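Local coordinates for protein beta-lactamase (Klebsiella pneumoniae, PDB 6K9T) that probably hydrolyses beta-lactam antibiotics to substituted beta-amino acids, as a class C serine beta-lactamase that confers antibiotic resistance, at residues L66-S71 against E203-G208; G117-G122 against R154-I159. One frame throughout, in Å; residues are numbered along the deposited sequence.

Contact 1 of 2, residues L66-S71 against E203-G208; sequences LFEVGS and ENYAWG. With CEF (CEFOTAXIME, C3' cleaved, open, bound form), chain B.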
loop_
_atom_site.group_PDB
_atom_site.type_symbol
_atom_site.label_atom_id
_atom_site.label_comp_id
_atom_site.label_asym_id
_atom_site.label_seq_id
_atom_site.Cartn_x
_atom_site.Cartn_y
_atom_site.Cartn_z
ATOM N N LEU A 66 -4.910 10.492 12.074
ATOM C CA LEU A 66 -4.781 9.142 11.517
ATOM C C LEU A 66 -5.871 8.915 10.495
ATOM O O LEU A 66 -7.060 9.184 10.722
ATOM C CB LEU A 66 -4.949 8.082 12.608
ATOM C CG LEU A 66 -3.926 8.150 13.715
ATOM C CD1 LEU A 66 -4.493 7.384 14.888
ATOM C CD2 LEU A 66 -2.583 7.596 13.280
ATOM N N PHE A 67 -5.451 8.407 9.319
ATOM C CA PHE A 67 -6.355 8.023 8.254
ATOM C C PHE A 67 -6.240 6.530 7.999
ATOM O O PHE A 67 -5.151 5.980 8.156
ATOM C CB PHE A 67 -5.958 8.734 6.959
ATOM C CG PHE A 67 -6.154 10.244 6.956
ATOM C CD1 PHE A 67 -5.204 11.073 7.476
ATOM C CD2 PHE A 67 -7.291 10.785 6.332
ATOM C CE1 PHE A 67 -5.409 12.450 7.456
ATOM C CE2 PHE A 67 -7.497 12.150 6.308
ATOM C CZ PHE A 67 -6.564 12.995 6.828
ATOM N N GLU A 68 -7.326 5.915 7.564
ATOM C CA GLU A 68 -7.232 4.551 7.007
ATOM C C GLU A 68 -6.522 4.584 5.674
ATOM O O GLU A 68 -6.871 5.448 4.838
ATOM C CB GLU A 68 -8.606 3.930 6.847
ATOM C CG GLU A 68 -9.324 3.798 8.194
ATOM C CD GLU A 68 -10.729 3.372 8.082
ATOM O OE1 GLU A 68 -11.253 3.028 6.981
ATOM O OE2 GLU A 68 -11.385 3.357 9.156
ATOM N N VAL A 69 -5.559 3.717 5.419
ATOM C CA VAL A 69 -4.907 3.758 4.116
ATOM C C VAL A 69 -5.264 2.573 3.272
ATOM O O VAL A 69 -4.729 2.418 2.155
ATOM C CB VAL A 69 -3.391 3.933 4.294
ATOM C CG1 VAL A 69 -3.096 5.227 5.027
ATOM C CG2 VAL A 69 -2.772 2.698 4.934
ATOM N N GLY A 70 -6.145 1.706 3.725
ATOM C CA GLY A 70 -6.628 0.613 2.878
ATOM C C GLY A 70 -5.493 -0.188 2.294
ATOM O O GLY A 70 -4.600 -0.648 3.034
ATOM N N SER A 71 -5.540 -0.375 0.982
ATOM C CA SER A 71 -4.596 -1.271 0.333
ATOM C C SER A 71 -3.150 -0.846 0.335
ATOM O O SER A 71 -2.275 -1.602 -0.079
ATOM C CB SER A 71 -5.033 -1.503 -1.090
ATOM O OG SER A 71 -6.218 -2.296 -1.158
ATOM N N GLU A 203 -8.791 10.053 19.645
ATOM C CA GLU A 203 -9.214 11.430 19.351
ATOM C C GLU A 203 -8.623 11.936 18.039
ATOM O O GLU A 203 -9.156 12.866 17.451
ATOM C CB GLU A 203 -8.833 12.375 20.520
ATOM N N ASN A 204 -7.569 11.283 17.553
ATOM C CA ASN A 204 -6.850 11.646 16.315
ATOM C C ASN A 204 -7.311 10.788 15.131
ATOM O O ASN A 204 -6.847 11.034 14.016
ATOM C CB ASN A 204 -5.327 11.507 16.492
ATOM C CG ASN A 204 -4.779 12.482 17.450
ATOM O OD1 ASN A 204 -5.262 13.617 17.529
ATOM N ND2 ASN A 204 -3.797 12.059 18.250
ATOM N N TYR A 205 -8.202 9.823 15.296
ATOM C CA TYR A 205 -8.540 8.899 14.240
ATOM C C TYR A 205 -9.691 9.557 13.487
ATOM O O TYR A 205 -10.821 9.635 13.967
ATOM C CB TYR A 205 -8.921 7.536 14.849
ATOM C CG TYR A 205 -9.271 6.411 13.939
ATOM C CD1 TYR A 205 -9.184 6.497 12.539
ATOM C CD2 TYR A 205 -9.672 5.183 14.491
ATOM C CE1 TYR A 205 -9.533 5.409 11.706
ATOM C CE2 TYR A 205 -10.029 4.117 13.665
ATOM C CZ TYR A 205 -9.929 4.201 12.292
ATOM O OH TYR A 205 -10.277 3.122 11.501
ATOM N N ALA A 206 -9.391 10.062 12.301
ATOM C CA ALA A 206 -10.431 10.654 11.455
ATOM C C ALA A 206 -11.588 9.753 11.203
ATOM O O ALA A 206 -11.398 8.530 11.135
ATOM C CB ALA A 206 -9.777 11.063 10.081
ATOM N N TRP A 207 -12.790 10.300 11.035
ATOM C CA TRP A 207 -13.918 9.516 10.504
ATOM C C TRP A 207 -13.842 9.497 8.980
ATOM O O TRP A 207 -13.475 10.533 8.366
ATOM C CB TRP A 207 -15.277 10.100 11.001
ATOM C CG TRP A 207 -15.481 9.730 12.451
ATOM C CD1 TRP A 207 -15.164 10.497 13.531
ATOM C CD2 TRP A 207 -15.959 8.478 12.951
ATOM N NE1 TRP A 207 -15.444 9.790 14.718
ATOM C CE2 TRP A 207 -15.916 8.553 14.363
ATOM C CE3 TRP A 207 -16.383 7.301 12.349
ATOM C CZ2 TRP A 207 -16.333 7.485 15.175
ATOM C CZ3 TRP A 207 -16.809 6.235 13.161
ATOM C CH2 TRP A 207 -16.774 6.353 14.553
ATOM N N GLY A 208 -14.127 8.355 8.383
ATOM C CA GLY A 208 -14.358 8.315 6.955
ATOM C C GLY A 208 -15.772 8.682 6.605
ATOM O O GLY A 208 -16.681 8.491 7.444
HETATM S S1 CEF B . -10.080 -3.515 -3.592
HETATM C C1 CEF B . -10.021 -3.169 -5.251
HETATM C C2 CEF B . -10.364 -1.704 -5.655
HETATM C C3 CEF B . -10.672 -1.245 -6.924
HETATM C C4 CEF B . -9.921 -0.655 -4.478
HETATM C C5 CEF B . -10.045 0.839 -4.610
HETATM O O1 CEF B . -11.052 1.397 -5.150
HETATM O O2 CEF B . -9.067 1.493 -4.174
HETATM N N1 CEF B . -9.287 -1.085 -3.227
HETATM C C6 CEF B . -8.905 -2.463 -3.053
HETATM C C7 CEF B . -8.600 -2.556 -1.520
HETATM C C8 CEF B . -7.415 -1.689 -1.393
HETATM O O3 CEF B . -7.498 -0.514 -1.027
HETATM N N2 CEF B . -9.660 -2.001 -0.761
HETATM C C9 CEF B . -10.634 -2.886 -0.275
HETATM O O4 CEF B . -10.511 -4.082 -0.474
HETATM C C10 CEF B . -11.798 -2.270 0.436
HETATM N N3 CEF B . -12.114 -2.471 1.671
HETATM O O5 CEF B . -11.417 -3.312 2.442
HETATM C C11 CEF B . -11.852 -3.028 3.775
HETATM C C12 CEF B . -12.572 -1.288 -0.407
HETATM C C13 CEF B . -12.255 -0.761 -1.717
HETATM S S2 CEF B . -13.412 0.230 -2.100
HETATM C C14 CEF B . -14.381 0.221 -0.854
HETATM N N4 CEF B . -15.567 0.971 -0.736
HETATM N N5 CEF B . -13.895 -0.672 0.140
#
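L66 and Y205 form a single beta bridge, where a loop pairs with the chain beside the short strand 67-68, ahead of the nucleophile S71 of this class C beta-lactamase. Two backbone hydrogen bonds make the bridge. L66 N donates to N204 O at 2.8 Å, and the bond is nearly straight. A206 N donates to L66 O at 2.9 Å, and this donor lies in the carbonyl plane. Strand 67-68 pairs on through F67 with T232, so the loop adds to the margin of a small antiparallel sheet.

The apolar part is modest. L66 CD1 lies 4.4 Å from Y205 CB. A206 CB makes a van der Waals contact with L66 O at 3.4 Å and also touches F328.

One polar side-chain pair is buried. Y205 CG stands anti to its own backbone N (chi1 -178°), which turns the ring to the E68 side chain and lets its hydroxyl reach OE2. E68 CG meets the ring edge in its plane, 3.9 Å from Y205 CE1. The extended chain beyond CG carries the carboxylate to the Y205 hydroxyl. Carboxylate and ring planes are 56° apart. H217 stacks on the Y205 ring. V218 N also bonds E68 OE2, and T325 OG1 bonds E68 OE1, so both carboxylate oxygens are held.

At the far end of 66-71, S71 is acylated by cefotaxime. S71 OG is bonded to CEF C8 at 1.4 Å, and S71 N donates to the acyl oxygen CEF O3 at 2.8 Å, an oxyanion-hole contact. Across the two segments, the Y205 hydroxyl donates to the anti side of E68 OE2 at 2.6 Å, 21° out of the carboxylate plane.

Contact 2 of 2, residues G117-G122 against R154-I159; sequences GTHTSG and RVYSNI. With CEF (CEFOTAXIME, C3' cleaved, open, bound form), chain B.
H119 lies alongside Y156, and its side chain can be followed outward. H119 CB is 3.4 Å from V155 O. The chi1 of -54° sets CG beside the backbone N and anti to the carbonyl carbon, and H119 CG then lies 3.7 Å from Y156 CA. That CA sits over the ring face in a CH-pi contact. H119 ND1 is 3.2 Å from S157 N. On the other flank H119 CD2 approaches R154 NH2 at 3.9 Å, with ring and guanidinium planes 78° apart. R154 NH2 has its salt bridge with E280, and R154 NE is hydrogen-bonded to Q275. H119 CE1 lies over the centre of the Y156 ring. At the tip, H119 NE2 lies 3.5 Å from Y156 CD2. The H119 and Y156 rings form an offset stack, with centroids 4.3 Å apart and planes at 23°.

The backbones are also joined. V155 N donates to H119 O, and water 1 links V155 O to G122 N, the latter bond weak. S157 is the N-cap of helix 158-171.

The stack backs the active-site tyrosine. Y156 OH is hydrogen-bonded to K74 and K321, and N158 ND2 donates to CEF O4 at 3.0 Å. Y156 and N158 belong to the YxN motif of class C beta-lactamases.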
loop_
_atom_site.group_PDB
_atom_site.type_symbol
_atom_site.label_atom_id
_atom_site.label_comp_id
_atom_site.label_asym_id
_atom_site.label_seq_id
_atom_site.Cartn_x
_atom_site.Cartn_y
_atom_site.Cartn_z
ATOM N N GLY A 117 2.591 -12.914 -3.644
ATOM C CA GLY A 117 3.142 -11.567 -3.467
ATOM C C GLY A 117 3.131 -10.655 -4.673
ATOM O O GLY A 117 3.500 -9.495 -4.587
ATOM N N THR A 118 2.663 -11.192 -5.807
ATOM C CA THR A 118 2.637 -10.446 -7.078
ATOM C C THR A 118 1.255 -10.538 -7.742
ATOM O O THR A 118 1.116 -10.169 -8.903
ATOM C CB THR A 118 3.683 -10.989 -8.073
ATOM O OG1 THR A 118 3.441 -12.406 -8.246
ATOM C CG2 THR A 118 5.098 -10.794 -7.525
ATOM N N HIS A 119 0.222 -11.024 -7.019
ATOM C CA HIS A 119 -1.131 -11.163 -7.579
ATOM C C HIS A 119 -1.179 -12.095 -8.778
ATOM O O HIS A 119 -2.055 -11.882 -9.649
ATOM C CB HIS A 119 -1.712 -9.779 -7.950
ATOM C CG HIS A 119 -1.702 -8.785 -6.842
ATOM N ND1 HIS A 119 -2.317 -8.997 -5.616
ATOM C CD2 HIS A 119 -1.121 -7.561 -6.783
ATOM C CE1 HIS A 119 -2.147 -7.918 -4.859
ATOM N NE2 HIS A 119 -1.448 -7.031 -5.541
ATOM N N THR A 120 -0.345 -13.138 -8.769
ATOM C CA THR A 120 -0.385 -14.035 -9.918
ATOM C C THR A 120 -0.790 -15.431 -9.448
ATOM O O THR A 120 -0.673 -16.373 -10.223
ATOM C CB THR A 120 0.959 -14.031 -10.691
ATOM O OG1 THR A 120 1.992 -14.356 -9.762
ATOM C CG2 THR A 120 1.237 -12.714 -11.349
ATOM N N SER A 121 -1.394 -15.592 -8.286
ATOM C CA SER A 121 -1.934 -16.919 -7.945
ATOM C C SER A 121 -3.238 -17.264 -8.636
ATOM O O SER A 121 -3.451 -18.459 -8.916
ATOM C CB SER A 121 -2.125 -17.104 -6.436
ATOM O OG SER A 121 -3.249 -16.325 -5.942
ATOM N N GLY A 122 -4.027 -16.243 -8.947
ATOM C CA GLY A 122 -5.381 -16.475 -9.461
ATOM C C GLY A 122 -6.475 -16.439 -8.400
ATOM O O GLY A 122 -7.662 -16.539 -8.783
ATOM N N ARG A 154 -2.514 -11.929 -13.962
ATOM C CA ARG A 154 -2.513 -11.067 -12.789
ATOM C C ARG A 154 -3.968 -10.809 -12.427
ATOM O O ARG A 154 -4.774 -10.286 -13.255
ATOM C CB ARG A 154 -1.739 -9.768 -13.088
ATOM C CG ARG A 154 -1.765 -8.815 -11.876
ATOM C CD ARG A 154 -1.022 -7.540 -12.237
ATOM N NE ARG A 154 -0.874 -6.638 -11.084
ATOM C CZ ARG A 154 -1.767 -5.765 -10.660
ATOM N NH1 ARG A 154 -2.981 -5.701 -11.223
ATOM N NH2 ARG A 154 -1.476 -4.973 -9.641
ATOM N N VAL A 155 -4.321 -11.142 -11.182
ATOM C CA VAL A 155 -5.618 -10.829 -10.586
ATOM C C VAL A 155 -5.328 -10.205 -9.212
ATOM O O VAL A 155 -4.928 -10.932 -8.308
ATOM C CB VAL A 155 -6.517 -12.061 -10.461
ATOM C CG1 VAL A 155 -7.834 -11.718 -9.733
ATOM C CG2 VAL A 155 -6.822 -12.663 -11.847
ATOM N N TYR A 156 -5.542 -8.921 -9.085
ATOM C CA TYR A 156 -5.288 -8.284 -7.783
ATOM C C TYR A 156 -6.102 -8.974 -6.713
ATOM O O TYR A 156 -7.315 -9.211 -6.923
ATOM C CB TYR A 156 -5.631 -6.807 -7.863
ATOM C CG TYR A 156 -5.227 -5.987 -6.704
ATOM C CD1 TYR A 156 -5.967 -5.994 -5.540
ATOM C CD2 TYR A 156 -4.155 -5.129 -6.795
ATOM C CE1 TYR A 156 -5.659 -5.144 -4.462
ATOM C CE2 TYR A 156 -3.836 -4.279 -5.707
ATOM C CZ TYR A 156 -4.588 -4.323 -4.569
ATOM O OH TYR A 156 -4.342 -3.430 -3.523
ATOM N N SER A 157 -5.482 -9.321 -5.560
ATOM C CA SER A 157 -6.172 -10.144 -4.585
ATOM C C SER A 157 -5.894 -9.752 -3.142
ATOM O O SER A 157 -4.734 -9.795 -2.695
ATOM C CB SER A 157 -5.827 -11.640 -4.813
ATOM O OG SER A 157 -6.515 -12.426 -3.811
ATOM N N ASN A 158 -6.957 -9.475 -2.375
ATOM C CA ASN A 158 -6.798 -9.326 -0.922
ATOM C C ASN A 158 -6.477 -10.655 -0.263
ATOM O O ASN A 158 -5.782 -10.691 0.741
ATOM C CB ASN A 158 -8.095 -8.791 -0.271
ATOM C CG ASN A 158 -8.349 -7.332 -0.533
ATOM O OD1 ASN A 158 -7.433 -6.549 -0.794
ATOM N ND2 ASN A 158 -9.604 -6.917 -0.334
ATOM N N ILE A 159 -6.965 -11.768 -0.809
ATOM C CA ILE A 159 -6.778 -13.081 -0.211
ATOM C C ILE A 159 -5.316 -13.479 -0.379
ATOM O O ILE A 159 -4.631 -13.902 0.581
ATOM C CB ILE A 159 -7.628 -14.142 -0.897
ATOM C CG1 ILE A 159 -9.085 -13.714 -0.974
ATOM C CG2 ILE A 159 -7.475 -15.483 -0.115
ATOM C CD1 ILE A 159 -9.982 -14.759 -1.660
HETATM S S1 CEF B . -10.080 -3.515 -3.592
HETATM C C1 CEF B . -10.021 -3.169 -5.251
HETATM C C2 CEF B . -10.364 -1.704 -5.655
HETATM C C3 CEF B . -10.672 -1.245 -6.924
HETATM C C4 CEF B . -9.921 -0.655 -4.478
HETATM C C5 CEF B . -10.045 0.839 -4.610
HETATM O O1 CEF B . -11.052 1.397 -5.150
HETATM O O2 CEF B . -9.067 1.493 -4.174
HETATM N N1 CEF B . -9.287 -1.085 -3.227
HETATM C C6 CEF B . -8.905 -2.463 -3.053
HETATM C C7 CEF B . -8.600 -2.556 -1.520
HETATM C C8 CEF B . -7.415 -1.689 -1.393
HETATM O O3 CEF B . -7.498 -0.514 -1.027
HETATM N N2 CEF B . -9.660 -2.001 -0.761
HETATM C C9 CEF B . -10.634 -2.886 -0.275
HETATM O O4 CEF B . -10.511 -4.082 -0.474
HETATM C C10 CEF B . -11.798 -2.270 0.436
HETATM N N3 CEF B . -12.114 -2.471 1.671
HETATM O O5 CEF B . -11.417 -3.312 2.442
HETATM C C11 CEF B . -11.852 -3.028 3.775
HETATM C C12 CEF B . -12.572 -1.288 -0.407
HETATM C C13 CEF B . -12.255 -0.761 -1.717
HETATM S S2 CEF B . -13.412 0.230 -2.100
HETATM C C14 CEF B . -14.381 0.221 -0.854
HETATM N N4 CEF B . -15.567 0.971 -0.736
HETATM N N5 CEF B . -13.895 -0.672 0.140
HETATM O O HOH W 1 -4.684 -13.561 -7.732
#

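Both contacts are largely buried. Their centres lie about 26 Å apart, on opposite sides of the chain's centre, yet both touch the cefotaxime. Contact 1 joins a loop to an edge strand of the small sheet, through backbone pairing and a buried carboxylate-hydroxyl bond. Contact 2 joins a loop to the turn that runs into helix 158-171, and its side-chain chemistry includes a ring stack. Along the chain, contact 2 is nested within the loop that contact 1 closes. They meet at the catalytic centre, where S71 OG of contact 1 and Y156 OH of contact 2 are 3.2 Å apart, probably hydrogen-bonded. Contact 1 supplies the acylated serine. Contact 2 supplies the tyrosine and the asparagine.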